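Local coordinates for tyrosine--tRNA ligase, mitochondrial (Emericella nidulans, PDB 5IHX), which probably joins L-tyrosine to mitochondrial tRNA(Tyr) at the expense of ATP, as a class I aminoacyl-tRNA synthetase, at residues Asn169-Trp173 and Trp223-Leu228; Glu180-Gly186 and Leu219-Trp223. All blocks are in the same frame, centred on the assembly; numbering follows the deposited sequence.

Contact 1: Asn169-Trp173 and Trp223-Leu228; sequences NNVWW and WDWWML. With TYR (tyrosine), chain C.
Asp224, the carboxylate that reads the hydroxyl of the bound tyrosine, is held in place here by three side-chain donors. The chain leaves a strand at Asn169 and makes a short helical turn through Trp173, with Trp173 N bonded to Asn169 O at 3.0 Å; residues 223-228 are regular helix. The CA atoms lie closest at Asn169-Asp224 (6.8 Å) and Trp172-Met227 (8.4 Å). The m rotamer of Asp224 brings its carboxylate to ligand and indoles: OD1 accepts Asn169 ND2 at 3.1 Å and the tyrosine OH at 2.9 Å, OD2 accepts Trp172 NE1 at 2.8 Å and Trp173 NE1 at 2.7 Å. The indoles reach this one oxygen from different wells, Trp172 with chi1 p and chi2 85°, Trp173 with chi1 m and chi2 126°. Asn169 (p) bonds through OD1 to the backbone of Ala107. Beside these bonds, Met227 (chi1 to chi3 all m) lays CG over the Trp172 face, 3.8 Å from Trp172 CD2, a CH-pi contact, with SD oblique in a Met-aromatic contact. Trp223 (t) makes an offset edge-to-face pair with Trp172, its edge toward the Trp172 face, five-membered ring centroids 5.9 Å apart and planes at 65°; Trp223 CB lies 3.7 Å from Trp173 CZ2. The three tryptophans form an aromatic cluster beside the tyrosine pocket, joining strand 164-168, outermost in this chain's Rossmann-fold sheet, to helix 212-229, with Leu103 of strand 100-104 touching Asn169, Trp172 and Asp224.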
ATOM      1  N   ASN A 169       3.231  13.357   9.573  1.00 29.77           N
ATOM      2  CA  ASN A 169       2.347  12.662   8.641  1.00 35.58           C
ATOM      3  C   ASN A 169       1.828  11.341   9.219  1.00 30.71           C
ATOM      4  O   ASN A 169       0.997  10.680   8.605  1.00 32.97           O
ATOM      5  CB  ASN A 169       3.036  12.431   7.286  1.00 29.39           C
ATOM      6  CG  ASN A 169       4.260  11.538   7.373  1.00 27.50           C
ATOM      7  OD1 ASN A 169       4.570  10.963   8.416  1.00 30.48           O
ATOM      8  ND2 ASN A 169       4.966  11.416   6.254  1.00 25.48           N
ATOM      9  N   ASN A 170       2.327  10.964  10.395  1.00 33.69           N
ATOM     10  CA  ASN A 170       1.737   9.872  11.169  1.00 38.61           C
ATOM     11  C   ASN A 170       0.269  10.139  11.482  1.00 39.20           C
ATOM     12  O   ASN A 170      -0.506   9.209  11.700  1.00 31.95           O
ATOM     13  CB  ASN A 170       2.487   9.662  12.489  1.00 52.27           C
ATOM     14  CG  ASN A 170       3.620   8.662  12.376  1.00 79.67           C
ATOM     15  OD1 ASN A 170       3.549   7.702  11.608  1.00 86.30           O
ATOM     16  ND2 ASN A 170       4.667   8.869  13.168  1.00 84.89           N
ATOM     17  N   VAL A 171      -0.095  11.417  11.525  1.00 36.30           N
ATOM     18  CA  VAL A 171      -1.462  11.824  11.835  1.00 40.46           C
ATOM     19  C   VAL A 171      -2.475  11.124  10.930  1.00 38.05           C
ATOM     20  O   VAL A 171      -3.558  10.763  11.384  1.00 40.71           O
ATOM     21  CB  VAL A 171      -1.622  13.361  11.725  1.00 35.98           C
ATOM     22  CG1 VAL A 171      -3.096  13.767  11.658  1.00 36.36           C
ATOM     23  CG2 VAL A 171      -0.949  14.045  12.899  1.00 43.87           C
ATOM     24  N   TRP A 172      -2.124  10.934   9.660  1.00 35.25           N
ATOM     25  CA  TRP A 172      -2.999  10.206   8.747  1.00 34.11           C
ATOM     26  C   TRP A 172      -2.489   8.799   8.422  1.00 32.18           C
ATOM     27  O   TRP A 172      -3.290   7.874   8.295  1.00 35.16           O
ATOM     28  CB  TRP A 172      -3.221  10.998   7.447  1.00 27.23           C
ATOM     29  CG  TRP A 172      -2.000  11.570   6.778  1.00 28.06           C
ATOM     30  CD1 TRP A 172      -1.161  10.929   5.911  1.00 32.52           C
ATOM     31  CD2 TRP A 172      -1.514  12.917   6.881  1.00 28.10           C
ATOM     32  NE1 TRP A 172      -0.175  11.786   5.483  1.00 32.62           N
ATOM     33  CE2 TRP A 172      -0.370  13.012   6.063  1.00 27.90           C
ATOM     34  CE3 TRP A 172      -1.930  14.047   7.592  1.00 35.56           C
ATOM     35  CZ2 TRP A 172       0.364  14.190   5.941  1.00 32.12           C
ATOM     36  CZ3 TRP A 172      -1.199  15.214   7.469  1.00 30.22           C
ATOM     37  CH2 TRP A 172      -0.067  15.278   6.649  1.00 30.62           C
ATOM     38  N   TRP A 173      -1.177   8.620   8.300  1.00 30.29           N
ATOM     39  CA  TRP A 173      -0.648   7.315   7.891  1.00 35.85           C
ATOM     40  C   TRP A 173      -0.875   6.201   8.910  1.00 39.27           C
ATOM     41  O   TRP A 173      -0.796   5.022   8.566  1.00 41.54           O
ATOM     42  CB  TRP A 173       0.849   7.411   7.587  1.00 32.95           C
ATOM     43  CG  TRP A 173       1.140   8.060   6.276  1.00 36.15           C
ATOM     44  CD1 TRP A 173       1.954   9.130   6.052  1.00 37.00           C
ATOM     45  CD2 TRP A 173       0.608   7.685   5.000  1.00 32.68           C
ATOM     46  NE1 TRP A 173       1.966   9.441   4.714  1.00 41.32           N
ATOM     47  CE2 TRP A 173       1.145   8.570   4.048  1.00 36.88           C
ATOM     48  CE3 TRP A 173      -0.272   6.686   4.573  1.00 35.30           C
ATOM     49  CZ2 TRP A 173       0.832   8.488   2.694  1.00 41.33           C
ATOM     50  CZ3 TRP A 173      -0.583   6.605   3.231  1.00 31.79           C
ATOM     51  CH2 TRP A 173      -0.032   7.501   2.305  1.00 36.87           C
ATOM     52  N   TRP A 223       0.452  11.706  -1.448  1.00 28.00           N
ATOM     53  CA  TRP A 223      -0.705  11.719  -0.566  1.00 27.24           C
ATOM     54  C   TRP A 223      -0.508  12.744   0.554  1.00 29.96           C
ATOM     55  O   TRP A 223      -1.447  13.450   0.922  1.00 30.25           O
ATOM     56  CB  TRP A 223      -0.961  10.321   0.008  1.00 29.60           C
ATOM     57  CG  TRP A 223      -2.307  10.179   0.653  1.00 30.91           C
ATOM     58  CD1 TRP A 223      -2.595  10.258   1.985  1.00 35.90           C
ATOM     59  CD2 TRP A 223      -3.552   9.942  -0.013  1.00 34.29           C
ATOM     60  NE1 TRP A 223      -3.942  10.078   2.189  1.00 32.29           N
ATOM     61  CE2 TRP A 223      -4.553   9.885   0.978  1.00 35.11           C
ATOM     62  CE3 TRP A 223      -3.919   9.770  -1.352  1.00 36.49           C
ATOM     63  CZ2 TRP A 223      -5.895   9.662   0.673  1.00 33.43           C
ATOM     64  CZ3 TRP A 223      -5.251   9.552  -1.653  1.00 36.73           C
ATOM     65  CH2 TRP A 223      -6.223   9.499  -0.645  1.00 33.91           C
ATOM     66  N   ASP A 224       0.708  12.815   1.098  1.00 32.23           N
ATOM     67  CA  ASP A 224       1.049  13.842   2.085  1.00 31.72           C
ATOM     68  C   ASP A 224       0.663  15.221   1.572  1.00 29.84           C
ATOM     69  O   ASP A 224      -0.010  15.988   2.260  1.00 27.85           O
ATOM     70  CB  ASP A 224       2.544  13.834   2.410  1.00 31.55           C
ATOM     71  CG  ASP A 224       2.948  12.691   3.317  1.00 38.14           C
ATOM     72  OD1 ASP A 224       4.168  12.470   3.463  1.00 35.15           O
ATOM     73  OD2 ASP A 224       2.059  12.015   3.876  1.00 31.02           O
ATOM     74  N   TRP A 225       1.101  15.527   0.354  1.00 28.42           N
ATOM     75  CA  TRP A 225       0.821  16.815  -0.267  1.00 26.50           C
ATOM     76  C   TRP A 225      -0.682  17.026  -0.382  1.00 33.03           C
ATOM     77  O   TRP A 225      -1.198  18.090  -0.034  1.00 32.27           O
ATOM     78  CB  TRP A 225       1.475  16.898  -1.645  1.00 23.84           C
ATOM     79  CG  TRP A 225       1.562  18.290  -2.201  1.00 25.25           C
ATOM     80  CD1 TRP A 225       0.973  19.415  -1.699  1.00 24.84           C
ATOM     81  CD2 TRP A 225       2.288  18.704  -3.365  1.00 26.43           C
ATOM     82  NE1 TRP A 225       1.283  20.500  -2.479  1.00 24.37           N
ATOM     83  CE2 TRP A 225       2.089  20.092  -3.509  1.00 24.88           C
ATOM     84  CE3 TRP A 225       3.084  18.036  -4.300  1.00 29.26           C
ATOM     85  CZ2 TRP A 225       2.662  20.824  -4.547  1.00 26.43           C
ATOM     86  CZ3 TRP A 225       3.650  18.764  -5.330  1.00 27.34           C
ATOM     87  CH2 TRP A 225       3.436  20.144  -5.446  1.00 27.68           C
ATOM     88  N   TRP A 226      -1.381  16.006  -0.871  1.00 25.53           N
ATOM     89  CA  TRP A 226      -2.830  16.068  -1.011  1.00 27.69           C
ATOM     90  C   TRP A 226      -3.496  16.430   0.314  1.00 30.42           C
ATOM     91  O   TRP A 226      -4.394  17.268   0.354  1.00 32.61           O
ATOM     92  CB  TRP A 226      -3.375  14.734  -1.530  1.00 35.90           C
ATOM     93  CG  TRP A 226      -4.857  14.592  -1.370  1.00 35.81           C
ATOM     94  CD1 TRP A 226      -5.514  13.634  -0.657  1.00 45.74           C
ATOM     95  CD2 TRP A 226      -5.868  15.441  -1.928  1.00 41.15           C
ATOM     96  NE1 TRP A 226      -6.871  13.828  -0.739  1.00 46.18           N
ATOM     97  CE2 TRP A 226      -7.115  14.932  -1.512  1.00 46.61           C
ATOM     98  CE3 TRP A 226      -5.841  16.579  -2.738  1.00 34.64           C
ATOM     99  CZ2 TRP A 226      -8.322  15.522  -1.879  1.00 39.21           C
ATOM    100  CZ3 TRP A 226      -7.042  17.165  -3.100  1.00 35.00           C
ATOM    101  CH2 TRP A 226      -8.264  16.635  -2.671  1.00 40.00           C
ATOM    102  N   MET A 227      -3.039  15.809   1.398  1.00 29.82           N
ATOM    103  CA  MET A 227      -3.586  16.082   2.722  1.00 32.35           C
ATOM    104  C   MET A 227      -3.391  17.547   3.120  1.00 34.78           C
ATOM    105  O   MET A 227      -4.252  18.137   3.771  1.00 34.73           O
ATOM    106  CB  MET A 227      -2.937  15.168   3.764  1.00 29.91           C
ATOM    107  CG  MET A 227      -3.318  13.697   3.640  1.00 40.95           C
ATOM    108  SD  MET A 227      -5.077  13.373   3.884  1.00 39.61           S
ATOM    109  CE  MET A 227      -5.307  13.921   5.571  1.00 53.42           C
ATOM    110  N   LEU A 228      -2.259  18.128   2.732  1.00 34.07           N
ATOM    111  CA  LEU A 228      -1.982  19.532   3.032  1.00 31.99           C
ATOM    112  C   LEU A 228      -2.638  20.450   2.004  1.00 34.74           C
ATOM    113  O   LEU A 228      -3.080  21.553   2.327  1.00 30.62           O
ATOM    114  CB  LEU A 228      -0.475  19.784   3.069  1.00 28.05           C
ATOM    115  CG  LEU A 228       0.310  18.991   4.119  1.00 35.58           C
ATOM    116  CD1 LEU A 228       1.795  19.317   4.030  1.00 37.11           C
ATOM    117  CD2 LEU A 228      -0.217  19.243   5.526  1.00 29.80           C
TER
HETATM  118  N   TYR C 501      11.073  12.517   0.875  1.00 56.37           N
HETATM  119  CA  TYR C 501      11.749  13.706   1.469  1.00 53.00           C
HETATM  120  C   TYR C 501      13.211  13.401   1.779  1.00 64.03           C
HETATM  121  O   TYR C 501      14.060  14.295   1.793  1.00 65.23           O
HETATM  122  CB  TYR C 501      11.027  14.154   2.740  1.00 42.72           C
HETATM  123  CG  TYR C 501       9.536  14.302   2.562  1.00 46.65           C
HETATM  124  CD1 TYR C 501       9.012  15.284   1.730  1.00 37.83           C
HETATM  125  CD2 TYR C 501       8.650  13.461   3.222  1.00 41.38           C
HETATM  126  CE1 TYR C 501       7.652  15.425   1.564  1.00 42.87           C
HETATM  127  CE2 TYR C 501       7.288  13.593   3.061  1.00 40.14           C
HETATM  128  CZ  TYR C 501       6.793  14.578   2.232  1.00 45.09           C
HETATM  129  OH  TYR C 501       5.437  14.714   2.066  1.00 52.22           O
HETATM  130  OXT TYR C 501      13.574  12.252   2.028  1.00 60.43           O

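Contact 2: Glu180-Gly186 and Leu219-Trp223; sequences EVLRDLG and LMQAW. With TYR (tyrosine), chain C.
Two helices cross almost at right angles: the axes of 180-186 and 219-223 are 11.3 Å apart at closest approach, with a signed crossing angle of 81°. A wider pi-type turn spans 182-186, and Val181 O accepts both Leu185 N (2.9 Å) and Gly186 N (2.8 Å). The CA atoms lie closest at Val181-Trp223 and Leu185-Leu219, 7.9 Å each. Trp223, with chi1 t and chi2 -98°, is a knob in a hole formed by Glu180, Val181, Asp184 and Leu185. Val181 CG2 lies over the Trp223 ring face, 4.2 Å from Trp223 CD2, as a CH-pi contact; round the edge of the same ring stand Glu180 OE2, 3.7 Å from CZ2, Asp184 CB, 3.9 Å from CH2, and Leu185 CB, 4.2 Å from CZ3. Leu185 (t, p) sends CD2 to within 4.1 Å of Leu219 CB and 4.4 Å of Ala222 CB. Gln221 OE1 accepts a hydrogen bond from N of the bound tyrosine at 2.9 Å, so helix 212-229 lines the pocket with one side and packs on helix 178-186 with another. Helix 243-259 packs on Leu219, Ala222 and Trp223, while Leu178 and Phe212 of the second subunit touch Val181 and Leu219, placing helix 178-186 at the dimer interface.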
ATOM      1  N   GLU A 180      -8.262   3.095   0.449  1.00 36.10           N
ATOM      2  CA  GLU A 180      -8.528   4.502   0.163  1.00 41.40           C
ATOM      3  C   GLU A 180      -7.498   5.085  -0.804  1.00 33.74           C
ATOM      4  O   GLU A 180      -7.851   5.826  -1.722  1.00 40.10           O
ATOM      5  CB  GLU A 180      -8.547   5.325   1.457  1.00 45.31           C
ATOM      6  CG  GLU A 180      -8.869   6.801   1.237  1.00 47.97           C
ATOM      7  CD  GLU A 180      -8.868   7.609   2.522  1.00 61.63           C
ATOM      8  OE1 GLU A 180      -8.661   7.023   3.604  1.00 74.10           O
ATOM      9  OE2 GLU A 180      -9.075   8.838   2.450  1.00 71.83           O
ATOM     10  N   VAL A 181      -6.226   4.755  -0.601  1.00 36.55           N
ATOM     11  CA  VAL A 181      -5.169   5.271  -1.468  1.00 33.06           C
ATOM     12  C   VAL A 181      -5.278   4.666  -2.865  1.00 34.98           C
ATOM     13  O   VAL A 181      -5.064   5.350  -3.867  1.00 29.77           O
ATOM     14  CB  VAL A 181      -3.767   4.998  -0.880  1.00 31.51           C
ATOM     15  CG1 VAL A 181      -2.675   5.408  -1.862  1.00 34.98           C
ATOM     16  CG2 VAL A 181      -3.593   5.730   0.444  1.00 32.25           C
ATOM     17  N   LEU A 182      -5.598   3.377  -2.929  1.00 33.01           N
ATOM     18  CA  LEU A 182      -5.762   2.704  -4.213  1.00 35.98           C
ATOM     19  C   LEU A 182      -6.957   3.267  -4.978  1.00 32.83           C
ATOM     20  O   LEU A 182      -6.899   3.434  -6.195  1.00 38.69           O
ATOM     21  CB  LEU A 182      -5.927   1.195  -4.018  1.00 34.92           C
ATOM     22  CG  LEU A 182      -4.738   0.438  -3.421  1.00 42.54           C
ATOM     23  CD1 LEU A 182      -4.999  -1.062  -3.433  1.00 49.87           C
ATOM     24  CD2 LEU A 182      -3.442   0.758  -4.152  1.00 38.62           C
ATOM     25  N   ARG A 183      -8.038   3.559  -4.262  1.00 37.26           N
ATOM     26  CA  ARG A 183      -9.254   4.061  -4.889  1.00 42.30           C
ATOM     27  C   ARG A 183      -9.065   5.473  -5.443  1.00 47.61           C
ATOM     28  O   ARG A 183      -9.444   5.759  -6.580  1.00 53.28           O
ATOM     29  CB  ARG A 183     -10.417   4.056  -3.891  1.00 43.30           C
ATOM     30  CG  ARG A 183     -11.583   4.951  -4.300  1.00 52.33           C
ATOM     31  CD  ARG A 183     -12.800   4.748  -3.419  1.00 57.66           C
ATOM     32  NE  ARG A 183     -12.517   5.060  -2.020  1.00 72.91           N
ATOM     33  CZ  ARG A 183     -12.419   6.295  -1.536  1.00 75.76           C
ATOM     34  NH1 ARG A 183     -12.568   7.342  -2.338  1.00 80.61           N
ATOM     35  NH2 ARG A 183     -12.161   6.487  -0.251  1.00 75.39           N
ATOM     36  N   ASP A 184      -8.476   6.352  -4.636  1.00 44.02           N
ATOM     37  CA  ASP A 184      -8.407   7.776  -4.967  1.00 42.09           C
ATOM     38  C   ASP A 184      -7.140   8.171  -5.725  1.00 41.69           C
ATOM     39  O   ASP A 184      -7.095   9.241  -6.333  1.00 45.01           O
ATOM     40  CB  ASP A 184      -8.508   8.612  -3.687  1.00 46.75           C
ATOM     41  CG  ASP A 184      -9.900   8.586  -3.077  1.00 55.83           C
ATOM     42  OD1 ASP A 184     -10.881   8.351  -3.818  1.00 55.05           O
ATOM     43  OD2 ASP A 184     -10.014   8.805  -1.852  1.00 64.35           O
ATOM     44  N   LEU A 185      -6.119   7.318  -5.690  1.00 37.57           N
ATOM     45  CA  LEU A 185      -4.850   7.622  -6.351  1.00 43.39           C
ATOM     46  C   LEU A 185      -4.310   6.442  -7.152  1.00 31.95           C
ATOM     47  O   LEU A 185      -4.047   6.572  -8.347  1.00 38.96           O
ATOM     48  CB  LEU A 185      -3.807   8.068  -5.319  1.00 35.18           C
ATOM     49  CG  LEU A 185      -2.383   8.282  -5.841  1.00 32.59           C
ATOM     50  CD1 LEU A 185      -2.356   9.295  -6.976  1.00 39.73           C
ATOM     51  CD2 LEU A 185      -1.465   8.723  -4.711  1.00 37.22           C
ATOM     52  N   GLY A 186      -4.153   5.295  -6.499  1.00 31.00           N
ATOM     53  CA  GLY A 186      -3.527   4.139  -7.119  1.00 35.82           C
ATOM     54  C   GLY A 186      -4.186   3.678  -8.408  1.00 40.17           C
ATOM     55  O   GLY A 186      -3.516   3.192  -9.319  1.00 40.17           O
ATOM     56  N   LEU A 219       4.052   7.675  -3.943  1.00 34.40           N
ATOM     57  CA  LEU A 219       2.612   7.816  -3.755  1.00 35.02           C
ATOM     58  C   LEU A 219       2.298   8.312  -2.345  1.00 30.08           C
ATOM     59  O   LEU A 219       1.329   9.044  -2.138  1.00 39.10           O
ATOM     60  CB  LEU A 219       1.890   6.490  -4.023  1.00 32.11           C
ATOM     61  CG  LEU A 219       1.665   6.123  -5.494  1.00 35.72           C
ATOM     62  CD1 LEU A 219       2.953   5.664  -6.160  1.00 44.06           C
ATOM     63  CD2 LEU A 219       0.579   5.060  -5.627  1.00 38.52           C
ATOM     64  N   MET A 220       3.116   7.917  -1.376  1.00 30.79           N
ATOM     65  CA  MET A 220       2.936   8.390  -0.007  1.00 33.52           C
ATOM     66  C   MET A 220       3.250   9.880   0.104  1.00 26.51           C
ATOM     67  O   MET A 220       2.513  10.632   0.743  1.00 32.68           O
ATOM     68  CB  MET A 220       3.817   7.600   0.961  1.00 29.23           C
ATOM     69  CG  MET A 220       3.430   6.139   1.101  1.00 38.55           C
ATOM     70  SD  MET A 220       4.456   5.262   2.297  1.00 42.55           S
ATOM     71  CE  MET A 220       3.867   5.955   3.842  1.00 46.21           C
ATOM     72  N   GLN A 221       4.342  10.306  -0.522  1.00 30.46           N
ATOM     73  CA  GLN A 221       4.697  11.721  -0.543  1.00 35.39           C
ATOM     74  C   GLN A 221       3.610  12.526  -1.248  1.00 33.65           C
ATOM     75  O   GLN A 221       3.274  13.636  -0.833  1.00 30.53           O
ATOM     76  CB  GLN A 221       6.050  11.938  -1.219  1.00 42.86           C
ATOM     77  CG  GLN A 221       6.527  13.390  -1.154  1.00 54.14           C
ATOM     78  CD  GLN A 221       8.041  13.535  -1.195  1.00 56.53           C
ATOM     79  OE1 GLN A 221       8.782  12.593  -0.908  1.00 45.84           O
ATOM     80  NE2 GLN A 221       8.507  14.727  -1.549  1.00 52.66           N
ATOM     81  N   ALA A 222       3.071  11.963  -2.324  1.00 28.15           N
ATOM     82  CA  ALA A 222       2.002  12.617  -3.067  1.00 24.31           C
ATOM     83  C   ALA A 222       0.767  12.760  -2.193  1.00 26.14           C
ATOM     84  O   ALA A 222       0.111  13.802  -2.191  1.00 34.35           O
ATOM     85  CB  ALA A 222       1.670  11.834  -4.322  1.00 34.32           C
ATOM     86  N   TRP A 223       0.452  11.706  -1.448  1.00 28.00           N
ATOM     87  CA  TRP A 223      -0.705  11.719  -0.566  1.00 27.24           C
ATOM     88  C   TRP A 223      -0.508  12.744   0.554  1.00 29.96           C
ATOM     89  O   TRP A 223      -1.447  13.450   0.922  1.00 30.25           O
ATOM     90  CB  TRP A 223      -0.961  10.321   0.008  1.00 29.60           C
ATOM     91  CG  TRP A 223      -2.307  10.179   0.653  1.00 30.91           C
ATOM     92  CD1 TRP A 223      -2.595  10.258   1.985  1.00 35.90           C
ATOM     93  CD2 TRP A 223      -3.552   9.942  -0.013  1.00 34.29           C
ATOM     94  NE1 TRP A 223      -3.942  10.078   2.189  1.00 32.29           N
ATOM     95  CE2 TRP A 223      -4.553   9.885   0.978  1.00 35.11           C
ATOM     96  CE3 TRP A 223      -3.919   9.770  -1.352  1.00 36.49           C
ATOM     97  CZ2 TRP A 223      -5.895   9.662   0.673  1.00 33.43           C
ATOM     98  CZ3 TRP A 223      -5.251   9.552  -1.653  1.00 36.73           C
ATOM     99  CH2 TRP A 223      -6.223   9.499  -0.645  1.00 33.91           C
TER
HETATM  100  N   TYR C 501      11.073  12.517   0.875  1.00 56.37           N
HETATM  101  CA  TYR C 501      11.749  13.706   1.469  1.00 53.00           C
HETATM  102  C   TYR C 501      13.211  13.401   1.779  1.00 64.03           C
HETATM  103  O   TYR C 501      14.060  14.295   1.793  1.00 65.23           O
HETATM  104  CB  TYR C 501      11.027  14.154   2.740  1.00 42.72           C
HETATM  105  CG  TYR C 501       9.536  14.302   2.562  1.00 46.65           C
HETATM  106  CD1 TYR C 501       9.012  15.284   1.730  1.00 37.83           C
HETATM  107  CD2 TYR C 501       8.650  13.461   3.222  1.00 41.38           C
HETATM  108  CE1 TYR C 501       7.652  15.425   1.564  1.00 42.87           C
HETATM  109  CE2 TYR C 501       7.288  13.593   3.061  1.00 40.14           C
HETATM  110  CZ  TYR C 501       6.793  14.578   2.232  1.00 45.09           C
HETATM  111  OH  TYR C 501       5.437  14.714   2.066  1.00 52.22           O
HETATM  112  OXT TYR C 501      13.574  12.252   2.028  1.00 60.43           O

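Both contacts are buried and draw on helix 212-229, sharing Trp223, whose ring meets Trp172 and Trp173 in contact 1 and fills the hole in contact 2. Their centres lie about 10 Å apart, and they touch directly where Trp173 CZ2 approaches Met220 O at 3.4 Å. Contact 1, nearer the sheet, pairs aromatic packing with a charged, hydrogen-bonded centre; contact 2, nearer the subunit boundary, is mostly apolar between its helices. The two hold different polar ends of the ligand, phenol at contact 1 and amino group at contact 2. In sequence, contact 2 is nested inside the loop that contact 1 closes, helix 178-186 following helix 170-173.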